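PDB 5NTH: putative aminopeptidase from Leishmania major, which probably removes residues from the amino end of peptides as a manganese-dependent metalloaminopeptidase of the M17 (leucyl aminopeptidase) family. Local coordinates for residues A[6-9]-A[13-16]; A[332-337]-A[530-535]. All blocks are in the same frame, centred on the assembly; numbering follows the deposited sequence.

Interaction 1: A[6-9]-A[13-16]; sequences RPRS and VEET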
loop_
_atom_site.group_PDB
_atom_site.type_symbol
_atom_site.label_atom_id
_atom_site.label_comp_id
_atom_site.label_asym_id
_atom_site.label_seq_id
_atom_site.Cartn_x
_atom_site.Cartn_y
_atom_site.Cartn_z
ATOM N N ARG A 6 20.806 9.381 -40.089
ATOM C CA ARG A 6 20.050 9.343 -38.834
ATOM C C ARG A 6 20.716 10.005 -37.614
ATOM O O ARG A 6 21.811 9.602 -37.209
ATOM C CB ARG A 6 19.734 7.890 -38.466
ATOM C CG ARG A 6 18.504 7.788 -37.598
ATOM C CD ARG A 6 18.231 6.374 -37.149
ATOM N NE ARG A 6 17.866 5.512 -38.259
ATOM C CZ ARG A 6 18.660 4.631 -38.845
ATOM N NH1 ARG A 6 19.902 4.425 -38.424
ATOM N NH2 ARG A 6 18.195 3.916 -39.852
ATOM N N PRO A 7 20.038 11.013 -37.020
ATOM C CA PRO A 7 20.520 11.602 -35.761
ATOM C C PRO A 7 19.962 10.831 -34.556
ATOM O O PRO A 7 19.023 11.297 -33.890
ATOM C CB PRO A 7 19.979 13.043 -35.825
ATOM C CG PRO A 7 18.691 12.917 -36.600
ATOM C CD PRO A 7 18.847 11.734 -37.540
ATOM N N ARG A 8 20.526 9.651 -34.302
ATOM C CA ARG A 8 20.035 8.759 -33.226
ATOM C C ARG A 8 21.112 8.395 -32.180
ATOM O O ARG A 8 21.376 9.193 -31.269
ATOM C CB ARG A 8 19.319 7.521 -33.798
ATOM C CG ARG A 8 18.394 6.848 -32.795
ATOM C CD ARG A 8 17.962 5.459 -33.225
ATOM N NE ARG A 8 18.542 4.390 -32.400
ATOM C CZ ARG A 8 17.911 3.716 -31.429
ATOM N NH1 ARG A 8 16.650 3.970 -31.091
ATOM N NH2 ARG A 8 18.554 2.753 -30.781
ATOM N N SER A 9 21.712 7.203 -32.282
ATOM C CA SER A 9 22.728 6.766 -31.310
ATOM C C SER A 9 24.143 7.089 -31.796
ATOM O O SER A 9 24.377 7.408 -32.972
ATOM C CB SER A 9 22.588 5.267 -30.922
ATOM O OG SER A 9 23.438 4.413 -31.679
ATOM N N VAL A 13 26.886 -0.127 -34.805
ATOM C CA VAL A 13 26.216 -1.432 -34.749
ATOM C C VAL A 13 24.723 -1.273 -34.513
ATOM O O VAL A 13 23.901 -1.847 -35.227
ATOM C CB VAL A 13 26.817 -2.342 -33.627
ATOM C CG1 VAL A 13 25.929 -3.562 -33.328
ATOM C CG2 VAL A 13 28.232 -2.793 -33.994
ATOM N N GLU A 14 24.391 -0.514 -33.475
ATOM C CA GLU A 14 23.006 -0.220 -33.125
ATOM C C GLU A 14 22.325 0.431 -34.337
ATOM O O GLU A 14 21.218 0.043 -34.713
ATOM C CB GLU A 14 22.973 0.681 -31.878
ATOM C CG GLU A 14 21.647 0.754 -31.118
ATOM C CD GLU A 14 21.797 1.455 -29.758
ATOM O OE1 GLU A 14 22.603 0.969 -28.914
ATOM O OE2 GLU A 14 21.129 2.489 -29.524
ATOM N N GLU A 15 23.020 1.376 -34.973
ATOM C CA GLU A 15 22.456 2.109 -36.095
ATOM C C GLU A 15 22.293 1.266 -37.327
ATOM O O GLU A 15 21.392 1.520 -38.118
ATOM C CB GLU A 15 23.271 3.354 -36.440
ATOM C CG GLU A 15 23.149 4.523 -35.448
ATOM C CD GLU A 15 21.728 4.786 -34.951
ATOM O OE1 GLU A 15 20.795 4.896 -35.778
ATOM O OE2 GLU A 15 21.544 4.884 -33.712
ATOM N N THR A 16 23.171 0.290 -37.511
ATOM C CA THR A 16 23.089 -0.627 -38.652
ATOM C C THR A 16 21.859 -1.505 -38.495
ATOM O O THR A 16 21.135 -1.727 -39.450
ATOM C CB THR A 16 24.376 -1.491 -38.793
ATOM O OG1 THR A 16 25.384 -0.738 -39.484
ATOM C CG2 THR A 16 24.133 -2.811 -39.574
#
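Glu-15 OE2 takes two short hydrogen bonds from one residue: Ser-9 N reaches it at 2.7 Å and Ser-9 OG at 2.8 Å. A salt-bridge network of Arg-6, Arg-8, Glu-14 and Glu-15 surrounds this point and ties the N-terminal loop to the first turn of helix 12-26. The two serine donors come from different directions, the amide from 55° out of the carboxylate plane and the hydroxyl along the anti lone pair of OE2. Arg-8 NE adds a weak, salt-bridging hydrogen bond to Glu-15 OE2 at 3.3 Å, from the edge of its guanidinium.

The other oxygen of this carboxylate belongs to Arg-6, whose NH1 lies 2.8 Å from Glu-15 OE1 and meets its anti lone pair. Glu-15 arrives between the two arginines because its chain folds at chi2 (-42°), turning the carboxylate back toward the loop. An inverse gamma turn is centred on Pro-7, between two arginines that both reach the helix. Arg-8 NH2 also makes a weak, bent salt bridge to Glu-14 OE2, and the guanidinium and carboxylate planes stand 69° apart.

The two positive charges and the serine donors would be expected to favour an ionised form of the buried Glu-15. Both arginines have further salt-bridge partners, Arg-6 NE in Glu-234 and Arg-8 NH1 in Asp-228. Glu-14 OE1 forms a salt bridge with Arg-256 of the second subunit. Besides its salt bridge, Arg-6 NH1 makes a weak bond to the backbone carbonyl Glu-15 O at 3.3 Å.

Interaction 2: A[332-337]-A[530-535]; sequences FIAVVR and LVFEFL
Two helices of the M17 catalytic domain, 323-341 and 528-536, pack side by side against strand 349-361 of its large mixed sheet, where Phe-332 and Leu-535 both touch Ile-352. Their segments run in broadly the same sense, with a signed crossing angle of -43° and a closest axial approach of 9.7 Å. That separation is bridged mainly by one aromatic side chain, Phe-532.

With its CG anti to the backbone N (chi1 -162°), the phenyl group of Phe-532 leaves its own helix and reaches across to Ala-334 and Val-335. Phe-532 CD2 makes two apolar contacts, one with Ala-334 CB at 4.1 Å and one with Val-335 CG2 at the same distance of 4.1 Å. Farther round the ring, CE2 of Phe-532 comes within 4.0 Å of Ala-334 O, and that oxygen lies at the ring edge, near its plane. The Val-335 and Phe-532 side chains run alongside each other with opposed directions, and the valine methyl approaches the ring obliquely. The same methyl, Val-335 CG2, also meets Leu-535 CD1 at 4.3 Å, one turn further along the C-terminal helix.

Neighbouring parts of the fold close in around the phenyl group: Phe-346 packs edge-to-face with it, and Ile-209 of helix 203-221 touches it. Ser-212 of that helix also lies against Ala-334. All four touching residues are buried, and no hydrogen bond or salt bridge joins the two segments. Cohesion here therefore rests on dispersion and the exclusion of water, with van der Waals contacts that fix no particular direction.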
loop_
_atom_site.group_PDB
_atom_site.type_symbol
_atom_site.label_atom_id
_atom_site.label_comp_id
_atom_site.label_asym_id
_atom_site.label_seq_id
_atom_site.Cartn_x
_atom_site.Cartn_y
_atom_site.Cartn_z
ATOM N N PHE A 332 -4.476 5.360 -42.287
ATOM C CA PHE A 332 -4.099 6.298 -43.381
ATOM C C PHE A 332 -3.504 5.588 -44.616
ATOM O O PHE A 332 -3.890 5.867 -45.744
ATOM C CB PHE A 332 -3.128 7.348 -42.879
ATOM C CG PHE A 332 -2.629 8.298 -43.931
ATOM C CD1 PHE A 332 -3.373 9.404 -44.291
ATOM C CD2 PHE A 332 -1.378 8.134 -44.483
ATOM C CE1 PHE A 332 -2.885 10.314 -45.221
ATOM C CE2 PHE A 332 -0.880 9.028 -45.402
ATOM C CZ PHE A 332 -1.641 10.117 -45.793
ATOM N N ILE A 333 -2.604 4.645 -44.377
ATOM C CA ILE A 333 -1.874 3.949 -45.433
ATOM C C ILE A 333 -2.814 3.122 -46.277
ATOM O O ILE A 333 -2.735 3.175 -47.501
ATOM C CB ILE A 333 -0.790 3.058 -44.817
ATOM C CG1 ILE A 333 0.285 3.983 -44.246
ATOM C CG2 ILE A 333 -0.218 2.060 -45.833
ATOM C CD1 ILE A 333 1.438 3.265 -43.570
ATOM N N ALA A 334 -3.681 2.367 -45.610
ATOM C CA ALA A 334 -4.630 1.494 -46.261
ATOM C C ALA A 334 -5.660 2.282 -47.082
ATOM O O ALA A 334 -5.939 1.947 -48.245
ATOM C CB ALA A 334 -5.336 0.665 -45.229
ATOM N N VAL A 335 -6.218 3.319 -46.463
ATOM C CA VAL A 335 -7.133 4.227 -47.137
ATOM C C VAL A 335 -6.492 4.835 -48.364
ATOM O O VAL A 335 -7.012 4.683 -49.446
ATOM C CB VAL A 335 -7.598 5.364 -46.239
ATOM C CG1 VAL A 335 -8.335 6.410 -47.047
ATOM C CG2 VAL A 335 -8.515 4.811 -45.161
ATOM N N VAL A 336 -5.370 5.514 -48.208
ATOM C CA VAL A 336 -4.674 6.028 -49.373
ATOM C C VAL A 336 -4.364 4.960 -50.420
ATOM O O VAL A 336 -4.431 5.228 -51.615
ATOM C CB VAL A 336 -3.405 6.769 -48.981
ATOM C CG1 VAL A 336 -2.476 6.988 -50.173
ATOM C CG2 VAL A 336 -3.763 8.088 -48.350
ATOM N N ARG A 337 -3.997 3.763 -49.986
ATOM C CA ARG A 337 -3.701 2.694 -50.935
ATOM C C ARG A 337 -4.937 2.324 -51.720
ATOM O O ARG A 337 -4.844 2.005 -52.908
ATOM C CB ARG A 337 -3.165 1.457 -50.222
ATOM C CG ARG A 337 -1.662 1.455 -50.185
ATOM C CD ARG A 337 -1.094 0.396 -49.270
ATOM N NE ARG A 337 0.376 0.368 -49.333
ATOM C CZ ARG A 337 1.159 -0.277 -48.469
ATOM N NH1 ARG A 337 0.650 -0.971 -47.445
ATOM N NH2 ARG A 337 2.465 -0.210 -48.620
ATOM N N LEU A 530 -11.232 -0.204 -37.823
ATOM C CA LEU A 530 -12.323 0.612 -37.347
ATOM C C LEU A 530 -12.458 1.809 -38.287
ATOM O O LEU A 530 -13.534 2.088 -38.803
ATOM C CB LEU A 530 -12.078 1.046 -35.917
ATOM C CG LEU A 530 -13.149 1.970 -35.326
ATOM C CD1 LEU A 530 -14.531 1.322 -35.198
ATOM C CD2 LEU A 530 -12.638 2.453 -33.992
ATOM N N VAL A 531 -11.331 2.464 -38.535
ATOM C CA VAL A 531 -11.240 3.695 -39.330
ATOM C C VAL A 531 -11.494 3.489 -40.822
ATOM O O VAL A 531 -12.102 4.321 -41.481
ATOM C CB VAL A 531 -9.855 4.308 -39.151
ATOM C CG1 VAL A 531 -9.526 5.332 -40.215
ATOM C CG2 VAL A 531 -9.768 4.965 -37.798
ATOM N N PHE A 532 -10.987 2.394 -41.357
ATOM C CA PHE A 532 -11.315 2.004 -42.697
ATOM C C PHE A 532 -12.835 1.895 -42.855
ATOM O O PHE A 532 -13.395 2.508 -43.747
ATOM C CB PHE A 532 -10.619 0.696 -43.033
ATOM C CG PHE A 532 -10.542 0.422 -44.497
ATOM C CD1 PHE A 532 -11.551 -0.247 -45.134
ATOM C CD2 PHE A 532 -9.439 0.855 -45.244
ATOM C CE1 PHE A 532 -11.464 -0.503 -46.494
ATOM C CE2 PHE A 532 -9.341 0.599 -46.609
ATOM C CZ PHE A 532 -10.357 -0.086 -47.233
ATOM N N GLU A 533 -13.511 1.178 -41.964
ATOM C CA GLU A 533 -14.979 1.045 -42.057
ATOM C C GLU A 533 -15.674 2.381 -41.905
ATOM O O GLU A 533 -16.464 2.776 -42.771
ATOM C CB GLU A 533 -15.550 0.089 -41.007
ATOM C CG GLU A 533 -15.598 -1.347 -41.480
ATOM C CD GLU A 533 -16.520 -1.574 -42.691
ATOM O OE1 GLU A 533 -17.668 -1.049 -42.701
ATOM O OE2 GLU A 533 -16.086 -2.301 -43.640
ATOM N N PHE A 534 -15.362 3.058 -40.806
ATOM C CA PHE A 534 -15.961 4.320 -40.478
ATOM C C PHE A 534 -15.920 5.304 -41.645
ATOM O O PHE A 534 -16.939 5.895 -41.973
ATOM C CB PHE A 534 -15.274 4.918 -39.241
ATOM C CG PHE A 534 -15.821 6.250 -38.840
ATOM C CD1 PHE A 534 -17.049 6.337 -38.195
ATOM C CD2 PHE A 534 -15.128 7.414 -39.141
ATOM C CE1 PHE A 534 -17.576 7.567 -37.845
ATOM C CE2 PHE A 534 -15.638 8.651 -38.785
ATOM C CZ PHE A 534 -16.865 8.728 -38.138
ATOM N N LEU A 535 -14.760 5.450 -42.276
ATOM C CA LEU A 535 -14.612 6.313 -43.447
ATOM C C LEU A 535 -15.253 5.748 -44.716
ATOM O O LEU A 535 -15.793 6.512 -45.500
ATOM C CB LEU A 535 -13.140 6.592 -43.710
ATOM C CG LEU A 535 -12.429 7.296 -42.564
ATOM C CD1 LEU A 535 -10.972 7.570 -42.866
ATOM C CD2 LEU A 535 -13.130 8.609 -42.241
#

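How the interactions relate
Interactions 1 and 2 do not touch: their centres lie 32 Å apart and their nearest atoms about 17 Å. Helix 229-243 spans between them, since Glu-234 and Val-230 meet Arg-6 in interaction 1, whereas Tyr-239 and Leu-243 pack on the 332-337 segment of interaction 2. The two differ in kind, one a charged network toward the chain's periphery that reaches the second subunit, the other an apolar contact within one chain, its centre about 11 Å from the centre of the chain. Both are away from the manganese and actinonin sites, although helix 323-341 begins just after Asp-321, a manganese ligand that also lines the actinonin pocket.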